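Local atomic coordinates of D-mannonate dehydratase (Streptococcus suis, PDB entry 3BDK), a protein that probably catalyses the dehydration of D-mannonate to 2-dehydro-3-deoxy-D-gluconate, with manganese or ferrous iron as cofactor. Residues L244-V258 and M272-H286. Residues are numbered along the deposited sequence; the frame is centred on the assembly and turned at random.
Sequences LNLYDSEHNGITMCV and MTEYALKRNRINFMH. With MN (manganese (II) ion), chain D.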
ATOM      1  N   LEU A 244      -2.594  23.166  23.743  1.00 41.46           N
ATOM      2  CA  LEU A 244      -2.351  24.257  22.852  1.00 41.55           C
ATOM      3  C   LEU A 244      -2.202  25.517  23.713  1.00 42.01           C
ATOM      4  O   LEU A 244      -1.174  26.198  23.628  1.00 42.26           O
ATOM      5  CB  LEU A 244      -3.455  24.332  21.786  1.00 41.18           C
ATOM      6  CG  LEU A 244      -3.187  23.581  20.448  1.00 41.91           C
ATOM      7  CD1 LEU A 244      -2.143  22.447  20.518  1.00 40.09           C
ATOM      8  CD2 LEU A 244      -4.459  23.071  19.726  1.00 41.25           C
ATOM      9  N   ASN A 245      -3.163  25.756  24.609  1.00 41.84           N
ATOM     10  CA  ASN A 245      -3.232  27.025  25.341  1.00 42.02           C
ATOM     11  C   ASN A 245      -2.122  27.304  26.349  1.00 42.24           C
ATOM     12  O   ASN A 245      -1.976  28.441  26.789  1.00 42.25           O
ATOM     13  CB  ASN A 245      -4.612  27.225  25.959  1.00 41.48           C
ATOM     14  CG  ASN A 245      -5.711  27.315  24.906  1.00 42.04           C
ATOM     15  OD1 ASN A 245      -5.446  27.386  23.697  1.00 42.92           O
ATOM     16  ND2 ASN A 245      -6.954  27.312  25.360  1.00 42.08           N
ATOM     17  N   LEU A 246      -1.327  26.288  26.686  1.00 42.73           N
ATOM     18  CA  LEU A 246      -0.135  26.469  27.539  1.00 43.55           C
ATOM     19  C   LEU A 246       0.881  27.460  26.959  1.00 44.15           C
ATOM     20  O   LEU A 246       1.768  27.954  27.668  1.00 44.19           O
ATOM     21  CB  LEU A 246       0.571  25.131  27.788  1.00 43.32           C
ATOM     22  CG  LEU A 246      -0.163  23.982  28.482  1.00 43.51           C
ATOM     23  CD1 LEU A 246       0.602  22.677  28.325  1.00 41.30           C
ATOM     24  CD2 LEU A 246      -0.396  24.293  29.954  1.00 42.09           C
ATOM     25  N   TYR A 247       0.737  27.743  25.668  1.00 44.94           N
ATOM     26  CA  TYR A 247       1.678  28.553  24.914  1.00 45.84           C
ATOM     27  C   TYR A 247       1.120  28.650  23.500  1.00 46.27           C
ATOM     28  O   TYR A 247       1.542  27.906  22.607  1.00 45.87           O
ATOM     29  CB  TYR A 247       3.043  27.875  24.897  1.00 46.06           C
ATOM     30  CG  TYR A 247       4.197  28.772  24.541  1.00 46.70           C
ATOM     31  CD1 TYR A 247       4.552  28.991  23.210  1.00 47.20           C
ATOM     32  CD2 TYR A 247       4.959  29.380  25.538  1.00 47.13           C
ATOM     33  CE1 TYR A 247       5.634  29.816  22.882  1.00 47.04           C
ATOM     34  CE2 TYR A 247       6.035  30.208  25.220  1.00 46.97           C
ATOM     35  CZ  TYR A 247       6.363  30.422  23.892  1.00 46.26           C
ATOM     36  OH  TYR A 247       7.421  31.230  23.589  1.00 46.55           O
ATOM     37  N   ASP A 248       0.150  29.550  23.319  1.00 46.79           N
ATOM     38  CA  ASP A 248      -0.561  29.708  22.051  1.00 47.38           C
ATOM     39  C   ASP A 248       0.370  30.177  20.930  1.00 47.59           C
ATOM     40  O   ASP A 248       0.387  31.355  20.546  1.00 47.50           O
ATOM     41  CB  ASP A 248      -1.746  30.660  22.205  1.00 47.57           C
ATOM     42  CG  ASP A 248      -2.592  30.728  20.955  1.00 48.71           C
ATOM     43  OD1 ASP A 248      -3.394  29.808  20.728  1.00 50.88           O
ATOM     44  OD2 ASP A 248      -2.450  31.691  20.179  1.00 49.83           O
ATOM     45  N   SER A 249       1.143  29.229  20.413  1.00 47.90           N
ATOM     46  CA  SER A 249       2.137  29.488  19.382  1.00 48.05           C
ATOM     47  C   SER A 249       2.195  28.300  18.433  1.00 48.16           C
ATOM     48  O   SER A 249       2.239  27.139  18.860  1.00 48.32           O
ATOM     49  CB  SER A 249       3.507  29.725  20.009  1.00 48.25           C
ATOM     50  OG  SER A 249       4.546  29.636  19.051  1.00 48.46           O
ATOM     51  N   GLU A 250       2.209  28.593  17.137  1.00 47.79           N
ATOM     52  CA  GLU A 250       2.205  27.543  16.120  1.00 46.79           C
ATOM     53  C   GLU A 250       3.354  26.530  16.290  1.00 45.23           C
ATOM     54  O   GLU A 250       3.235  25.406  15.856  1.00 45.00           O
ATOM     55  CB  GLU A 250       2.036  28.157  14.711  1.00 47.32           C
ATOM     56  CG  GLU A 250       0.513  28.360  14.320  1.00 49.04           C
ATOM     57  CD  GLU A 250       0.055  29.795  13.858  1.00 52.68           C
ATOM     58  OE1 GLU A 250       0.457  30.825  14.470  1.00 53.26           O
ATOM     59  OE2 GLU A 250      -0.778  29.879  12.910  1.00 52.36           O
ATOM     60  N   HIS A 251       4.415  26.915  16.997  1.00 44.14           N
ATOM     61  CA  HIS A 251       5.546  26.022  17.361  1.00 43.08           C
ATOM     62  C   HIS A 251       5.277  25.062  18.537  1.00 42.54           C
ATOM     63  O   HIS A 251       6.114  24.194  18.847  1.00 42.42           O
ATOM     64  CB  HIS A 251       6.774  26.875  17.700  1.00 43.00           C
ATOM     65  CG  HIS A 251       7.487  27.408  16.496  1.00 43.49           C
ATOM     66  ND1 HIS A 251       6.876  28.225  15.566  1.00 43.07           N
ATOM     67  CD2 HIS A 251       8.756  27.230  16.064  1.00 43.21           C
ATOM     68  CE1 HIS A 251       7.739  28.523  14.614  1.00 43.23           C
ATOM     69  NE2 HIS A 251       8.888  27.936  14.894  1.00 42.58           N
ATOM     70  N   ASN A 252       4.132  25.263  19.200  1.00 41.79           N
ATOM     71  CA  ASN A 252       3.612  24.414  20.274  1.00 41.39           C
ATOM     72  C   ASN A 252       2.474  23.598  19.700  1.00 41.11           C
ATOM     73  O   ASN A 252       1.345  24.084  19.599  1.00 41.08           O
ATOM     74  CB  ASN A 252       3.079  25.289  21.419  1.00 41.39           C
ATOM     75  CG  ASN A 252       2.675  24.492  22.651  1.00 40.92           C
ATOM     76  OD1 ASN A 252       3.407  23.605  23.107  1.00 41.14           O
ATOM     77  ND2 ASN A 252       1.508  24.821  23.211  1.00 39.12           N
ATOM     78  N   GLY A 253       2.779  22.366  19.303  1.00 41.02           N
ATOM     79  CA  GLY A 253       1.819  21.525  18.581  1.00 40.27           C
ATOM     80  C   GLY A 253       1.712  20.081  19.042  1.00 39.86           C
ATOM     81  O   GLY A 253       2.331  19.644  20.028  1.00 39.76           O
ATOM     82  N   ILE A 254       0.891  19.338  18.320  1.00 39.59           N
ATOM     83  CA  ILE A 254       0.674  17.930  18.605  1.00 38.63           C
ATOM     84  C   ILE A 254       1.161  17.058  17.455  1.00 38.62           C
ATOM     85  O   ILE A 254       1.345  17.514  16.311  1.00 38.43           O
ATOM     86  CB  ILE A 254      -0.825  17.633  18.841  1.00 38.60           C
ATOM     87  CG1 ILE A 254      -1.640  17.974  17.589  1.00 37.56           C
ATOM     88  CG2 ILE A 254      -1.340  18.393  20.069  1.00 37.79           C
ATOM     89  CD1 ILE A 254      -3.089  17.667  17.695  1.00 35.46           C
ATOM     90  N   THR A 255       1.393  15.799  17.790  1.00 37.97           N
ATOM     91  CA  THR A 255       1.372  14.752  16.819  1.00 37.35           C
ATOM     92  C   THR A 255      -0.022  14.141  16.912  1.00 37.13           C
ATOM     93  O   THR A 255      -0.359  13.496  17.914  1.00 37.42           O
ATOM     94  CB  THR A 255       2.415  13.703  17.144  1.00 37.24           C
ATOM     95  OG1 THR A 255       3.714  14.293  17.073  1.00 37.00           O
ATOM     96  CG2 THR A 255       2.328  12.571  16.162  1.00 36.99           C
ATOM     97  N   MET A 256      -0.835  14.370  15.880  1.00 36.84           N
ATOM     98  CA  MET A 256      -2.144  13.732  15.759  1.00 36.38           C
ATOM     99  C   MET A 256      -2.001  12.243  15.406  1.00 35.94           C
ATOM    100  O   MET A 256      -2.046  11.858  14.237  1.00 35.89           O
ATOM    101  CB  MET A 256      -2.999  14.445  14.714  1.00 36.41           C
ATOM    102  CG  MET A 256      -4.369  13.753  14.430  1.00 38.22           C
ATOM    103  SD  MET A 256      -5.341  13.178  15.881  1.00 39.98           S
ATOM    104  CE  MET A 256      -5.900  14.754  16.543  1.00 38.44           C
ATOM    105  N   CYS A 257      -1.799  11.408  16.418  1.00 35.12           N
ATOM    106  CA  CYS A 257      -1.762   9.970  16.186  1.00 33.88           C
ATOM    107  C   CYS A 257      -3.197   9.510  16.330  1.00 32.77           C
ATOM    108  O   CYS A 257      -3.651   9.179  17.432  1.00 32.99           O
ATOM    109  CB  CYS A 257      -0.830   9.269  17.188  1.00 33.92           C
ATOM    110  SG  CYS A 257      -0.830   7.476  17.082  1.00 36.05           S
ATOM    111  N   VAL A 258      -3.930   9.550  15.223  1.00 30.97           N
ATOM    112  CA  VAL A 258      -5.322   9.122  15.208  1.00 29.22           C
ATOM    113  C   VAL A 258      -5.559   7.753  15.864  1.00 28.74           C
ATOM    114  O   VAL A 258      -6.630   7.524  16.423  1.00 29.39           O
ATOM    115  CB  VAL A 258      -5.954   9.142  13.778  1.00 29.22           C
ATOM    116  CG1 VAL A 258      -6.063  10.544  13.260  1.00 27.00           C
ATOM    117  CG2 VAL A 258      -5.202   8.232  12.796  1.00 28.69           C
ATOM    118  N   MET A 272     -11.404  15.790  16.112  1.00 36.46           N
ATOM    119  CA  MET A 272     -10.186  16.210  16.778  1.00 37.66           C
ATOM    120  C   MET A 272      -9.130  16.677  15.773  1.00 38.07           C
ATOM    121  O   MET A 272      -8.417  17.679  15.978  1.00 37.53           O
ATOM    122  CB  MET A 272      -9.633  15.073  17.621  1.00 37.57           C
ATOM    123  CG  MET A 272     -10.090  15.107  19.059  1.00 37.60           C
ATOM    124  SD  MET A 272      -9.046  14.017  20.027  1.00 38.53           S
ATOM    125  CE  MET A 272      -9.832  12.472  19.643  1.00 38.37           C
ATOM    126  N   THR A 273      -9.056  15.925  14.681  1.00 38.54           N
ATOM    127  CA  THR A 273      -8.191  16.247  13.568  1.00 38.10           C
ATOM    128  C   THR A 273      -8.578  17.617  13.011  1.00 37.96           C
ATOM    129  O   THR A 273      -7.740  18.514  12.993  1.00 38.07           O
ATOM    130  CB  THR A 273      -8.219  15.106  12.549  1.00 37.99           C
ATOM    131  OG1 THR A 273      -7.579  13.975  13.146  1.00 38.12           O
ATOM    132  CG2 THR A 273      -7.493  15.470  11.259  1.00 38.18           C
ATOM    133  N   GLU A 274      -9.840  17.798  12.620  1.00 37.31           N
ATOM    134  CA  GLU A 274     -10.271  19.096  12.094  1.00 37.30           C
ATOM    135  C   GLU A 274     -10.039  20.259  13.077  1.00 37.96           C
ATOM    136  O   GLU A 274      -9.334  21.232  12.741  1.00 38.25           O
ATOM    137  CB  GLU A 274     -11.716  19.058  11.615  1.00 36.98           C
ATOM    138  CG  GLU A 274     -12.175  20.342  10.962  1.00 36.97           C
ATOM    139  CD  GLU A 274     -13.341  20.146  10.000  1.00 38.40           C
ATOM    140  OE1 GLU A 274     -14.256  19.316  10.259  1.00 34.98           O
ATOM    141  OE2 GLU A 274     -13.329  20.847   8.956  1.00 41.09           O
ATOM    142  N   TYR A 275     -10.593  20.166  14.288  1.00 38.04           N
ATOM    143  CA  TYR A 275     -10.351  21.204  15.286  1.00 38.45           C
ATOM    144  C   TYR A 275      -8.903  21.715  15.245  1.00 38.77           C
ATOM    145  O   TYR A 275      -8.675  22.922  15.158  1.00 39.13           O
ATOM    146  CB  TYR A 275     -10.710  20.765  16.727  1.00 38.83           C
ATOM    147  CG  TYR A 275     -10.222  21.782  17.726  1.00 37.91           C
ATOM    148  CD1 TYR A 275     -10.956  22.949  17.986  1.00 37.89           C
ATOM    149  CD2 TYR A 275      -8.991  21.621  18.349  1.00 38.55           C
ATOM    150  CE1 TYR A 275     -10.480  23.920  18.862  1.00 37.12           C
ATOM    151  CE2 TYR A 275      -8.498  22.584  19.239  1.00 39.33           C
ATOM    152  CZ  TYR A 275      -9.246  23.733  19.488  1.00 39.59           C
ATOM    153  OH  TYR A 275      -8.736  24.675  20.373  1.00 40.00           O
ATOM    154  N   ALA A 276      -7.942  20.790  15.311  1.00 38.86           N
ATOM    155  CA  ALA A 276      -6.535  21.121  15.480  1.00 39.03           C
ATOM    156  C   ALA A 276      -5.931  21.715  14.230  1.00 39.86           C
ATOM    157  O   ALA A 276      -4.973  22.491  14.301  1.00 39.45           O
ATOM    158  CB  ALA A 276      -5.768  19.897  15.884  1.00 39.33           C
ATOM    159  N   LEU A 277      -6.487  21.329  13.083  1.00 41.02           N
ATOM    160  CA  LEU A 277      -6.095  21.907  11.804  1.00 42.00           C
ATOM    161  C   LEU A 277      -6.514  23.376  11.719  1.00 42.90           C
ATOM    162  O   LEU A 277      -5.704  24.213  11.350  1.00 43.37           O
ATOM    163  CB  LEU A 277      -6.663  21.112  10.616  1.00 41.54           C
ATOM    164  CG  LEU A 277      -6.112  19.727  10.270  1.00 40.20           C
ATOM    165  CD1 LEU A 277      -7.035  19.094   9.263  1.00 38.97           C
ATOM    166  CD2 LEU A 277      -4.679  19.738   9.767  1.00 37.89           C
ATOM    167  N   LYS A 278      -7.769  23.682  12.065  1.00 43.94           N
ATOM    168  CA  LYS A 278      -8.259  25.071  12.071  1.00 44.39           C
ATOM    169  C   LYS A 278      -7.390  25.965  12.944  1.00 44.60           C
ATOM    170  O   LYS A 278      -7.356  27.170  12.755  1.00 45.23           O
ATOM    171  CB  LYS A 278      -9.692  25.157  12.573  1.00 44.25           C
ATOM    172  CG  LYS A 278     -10.732  24.607  11.631  1.00 45.59           C
ATOM    173  CD  LYS A 278     -12.153  24.822  12.165  1.00 44.94           C
ATOM    174  CE  LYS A 278     -13.169  24.794  11.017  1.00 47.92           C
ATOM    175  NZ  LYS A 278     -14.618  24.906  11.406  1.00 47.89           N
ATOM    176  N   ARG A 279      -6.686  25.384  13.903  1.00 44.60           N
ATOM    177  CA  ARG A 279      -5.794  26.183  14.726  1.00 45.02           C
ATOM    178  C   ARG A 279      -4.349  26.173  14.238  1.00 44.81           C
ATOM    179  O   ARG A 279      -3.478  26.728  14.899  1.00 45.18           O
ATOM    180  CB  ARG A 279      -5.875  25.754  16.196  1.00 45.38           C
ATOM    181  CG  ARG A 279      -7.137  26.253  16.887  1.00 47.28           C
ATOM    182  CD  ARG A 279      -7.047  26.118  18.385  1.00 51.20           C
ATOM    183  NE  ARG A 279      -6.025  26.975  18.994  1.00 54.72           N
ATOM    184  CZ  ARG A 279      -5.785  27.044  20.304  1.00 55.49           C
ATOM    185  NH1 ARG A 279      -4.842  27.846  20.758  1.00 56.28           N
ATOM    186  NH2 ARG A 279      -6.488  26.317  21.167  1.00 55.70           N
ATOM    187  N   ASN A 280      -4.102  25.567  13.075  1.00 44.32           N
ATOM    188  CA  ASN A 280      -2.752  25.395  12.541  1.00 43.50           C
ATOM    189  C   ASN A 280      -1.838  24.727  13.573  1.00 42.75           C
ATOM    190  O   ASN A 280      -0.735  25.206  13.865  1.00 42.89           O
ATOM    191  CB  ASN A 280      -2.165  26.737  12.041  1.00 44.07           C
ATOM    192  CG  ASN A 280      -0.906  26.550  11.163  1.00 45.59           C
ATOM    193  OD1 ASN A 280      -0.973  25.945  10.087  1.00 47.79           O
ATOM    194  ND2 ASN A 280       0.240  27.065  11.628  1.00 44.32           N
ATOM    195  N   ARG A 281      -2.290  23.612  14.129  1.00 41.62           N
ATOM    196  CA  ARG A 281      -1.567  23.042  15.252  1.00 40.86           C
ATOM    197  C   ARG A 281      -1.157  21.579  15.089  1.00 39.94           C
ATOM    198  O   ARG A 281      -0.707  20.936  16.044  1.00 39.50           O
ATOM    199  CB  ARG A 281      -2.339  23.287  16.568  1.00 41.43           C
ATOM    200  CG  ARG A 281      -2.224  24.725  17.124  1.00 42.63           C
ATOM    201  CD  ARG A 281      -0.758  25.200  17.139  1.00 45.05           C
ATOM    202  NE  ARG A 281      -0.552  26.518  17.741  1.00 47.09           N
ATOM    203  CZ  ARG A 281      -0.956  27.669  17.209  1.00 47.90           C
ATOM    204  NH1 ARG A 281      -1.617  27.690  16.057  1.00 46.68           N
ATOM    205  NH2 ARG A 281      -0.694  28.809  17.834  1.00 47.77           N
ATOM    206  N   ILE A 282      -1.304  21.053  13.879  1.00 39.03           N
ATOM    207  CA  ILE A 282      -0.768  19.742  13.583  1.00 38.30           C
ATOM    208  C   ILE A 282       0.627  19.935  12.999  1.00 37.62           C
ATOM    209  O   ILE A 282       0.764  20.506  11.926  1.00 37.53           O
ATOM    210  CB  ILE A 282      -1.656  18.941  12.607  1.00 38.27           C
ATOM    211  CG1 ILE A 282      -3.105  18.905  13.085  1.00 38.49           C
ATOM    212  CG2 ILE A 282      -1.105  17.537  12.454  1.00 39.16           C
ATOM    213  CD1 ILE A 282      -3.861  17.623  12.714  1.00 40.04           C
ATOM    214  N   ASN A 283       1.644  19.459  13.709  1.00 36.99           N
ATOM    215  CA  ASN A 283       3.023  19.588  13.253  1.00 36.54           C
ATOM    216  C   ASN A 283       3.627  18.245  12.857  1.00 36.23           C
ATOM    217  O   ASN A 283       4.825  18.146  12.591  1.00 36.04           O
ATOM    218  CB  ASN A 283       3.883  20.254  14.330  1.00 36.41           C
ATOM    219  CG  ASN A 283       3.497  21.699  14.572  1.00 36.08           C
ATOM    220  OD1 ASN A 283       3.842  22.282  15.600  1.00 36.55           O
ATOM    221  ND2 ASN A 283       2.776  22.286  13.624  1.00 33.98           N
ATOM    222  N   PHE A 284       2.789  17.213  12.818  1.00 35.82           N
ATOM    223  CA  PHE A 284       3.259  15.854  12.579  1.00 35.44           C
ATOM    224  C   PHE A 284       2.142  14.838  12.799  1.00 36.28           C
ATOM    225  O   PHE A 284       1.175  15.109  13.510  1.00 36.61           O
ATOM    226  CB  PHE A 284       4.448  15.531  13.485  1.00 35.13           C
ATOM    227  CG  PHE A 284       5.060  14.185  13.225  1.00 35.48           C
ATOM    228  CD1 PHE A 284       5.550  13.418  14.270  1.00 35.99           C
ATOM    229  CD2 PHE A 284       5.147  13.684  11.936  1.00 36.38           C
ATOM    230  CE1 PHE A 284       6.113  12.178  14.033  1.00 34.84           C
ATOM    231  CE2 PHE A 284       5.709  12.447  11.694  1.00 34.64           C
ATOM    232  CZ  PHE A 284       6.193  11.692  12.744  1.00 34.75           C
ATOM    233  N   MET A 285       2.282  13.669  12.183  1.00 36.50           N
ATOM    234  CA  MET A 285       1.139  12.813  11.893  1.00 36.11           C
ATOM    235  C   MET A 285       1.477  11.344  12.125  1.00 35.99           C
ATOM    236  O   MET A 285       2.436  10.821  11.557  1.00 36.59           O
ATOM    237  CB  MET A 285       0.662  13.023  10.455  1.00 35.85           C
ATOM    238  CG  MET A 285      -0.400  14.101  10.304  1.00 36.34           C
ATOM    239  SD  MET A 285      -1.872  13.770  11.291  1.00 36.37           S
ATOM    240  CE  MET A 285      -2.981  13.128  10.041  1.00 37.40           C
ATOM    241  N   HIS A 286       0.684  10.684  12.961  1.00 35.03           N
ATOM    242  CA  HIS A 286       0.699   9.228  13.044  1.00 34.20           C
ATOM    243  C   HIS A 286      -0.620   8.634  12.560  1.00 33.79           C
ATOM    244  O   HIS A 286      -1.624   8.668  13.270  1.00 33.98           O
ATOM    245  CB  HIS A 286       0.985   8.776  14.477  1.00 34.16           C
ATOM    246  CG  HIS A 286       2.442   8.705  14.809  1.00 34.53           C
ATOM    247  ND1 HIS A 286       2.986   7.686  15.562  1.00 35.29           N
ATOM    248  CD2 HIS A 286       3.471   9.527  14.491  1.00 35.12           C
ATOM    249  CE1 HIS A 286       4.286   7.883  15.692  1.00 35.84           C
ATOM    250  NE2 HIS A 286       4.606   8.993  15.052  1.00 35.34           N
TER
HETATM  251 MN    MN D 388       3.541   6.370  17.624  1.00100.95          MN
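M256 packs tightly between strand 282-286 and helix 269-278. M256 CB meets I282 CD1 on the strand at 3.9 Å. With CG anti to the backbone N (chi1 175°) and the chain bent beyond it, the flexible thioether carries M256 CE to M272 CB on the helix (3.9 Å). Beside it, I254 CD1 touches A276 CB, whose small methyl leaves room for the isoleucine tip. Strands 252-257 and 282-286 run parallel, joined by bonds such as I254 N to R281 O (3.2 Å) and, past a beta bulge, H286 N to M256 O. They are neighbours in the xylose isomerase-like TIM barrel, linked by a beta-alpha-beta crossover through helix 269-278. On the other side of the sheet, H286 ND1 binds manganese at 2.5 Å, with H219 and D330 as further ligands; an imidazole nitrogen suits this metal.

Toward the strands' N-terminal end, L244 CG still packs on buried R281 CG (3.6 Å), but the outer rim is looser and solvent-exposed. There R279 grips N245 OD1 through NH1 (3.0 Å) and NH2 (2.9 Å), the oxygen lying in the guanidinium plane. The guanidinium, with several coplanar N-H groups, also donates from NH2 to Y275 OH, nearly straight at 172°, and forms a salt bridge with D248 whose modelled length is doubtfully short.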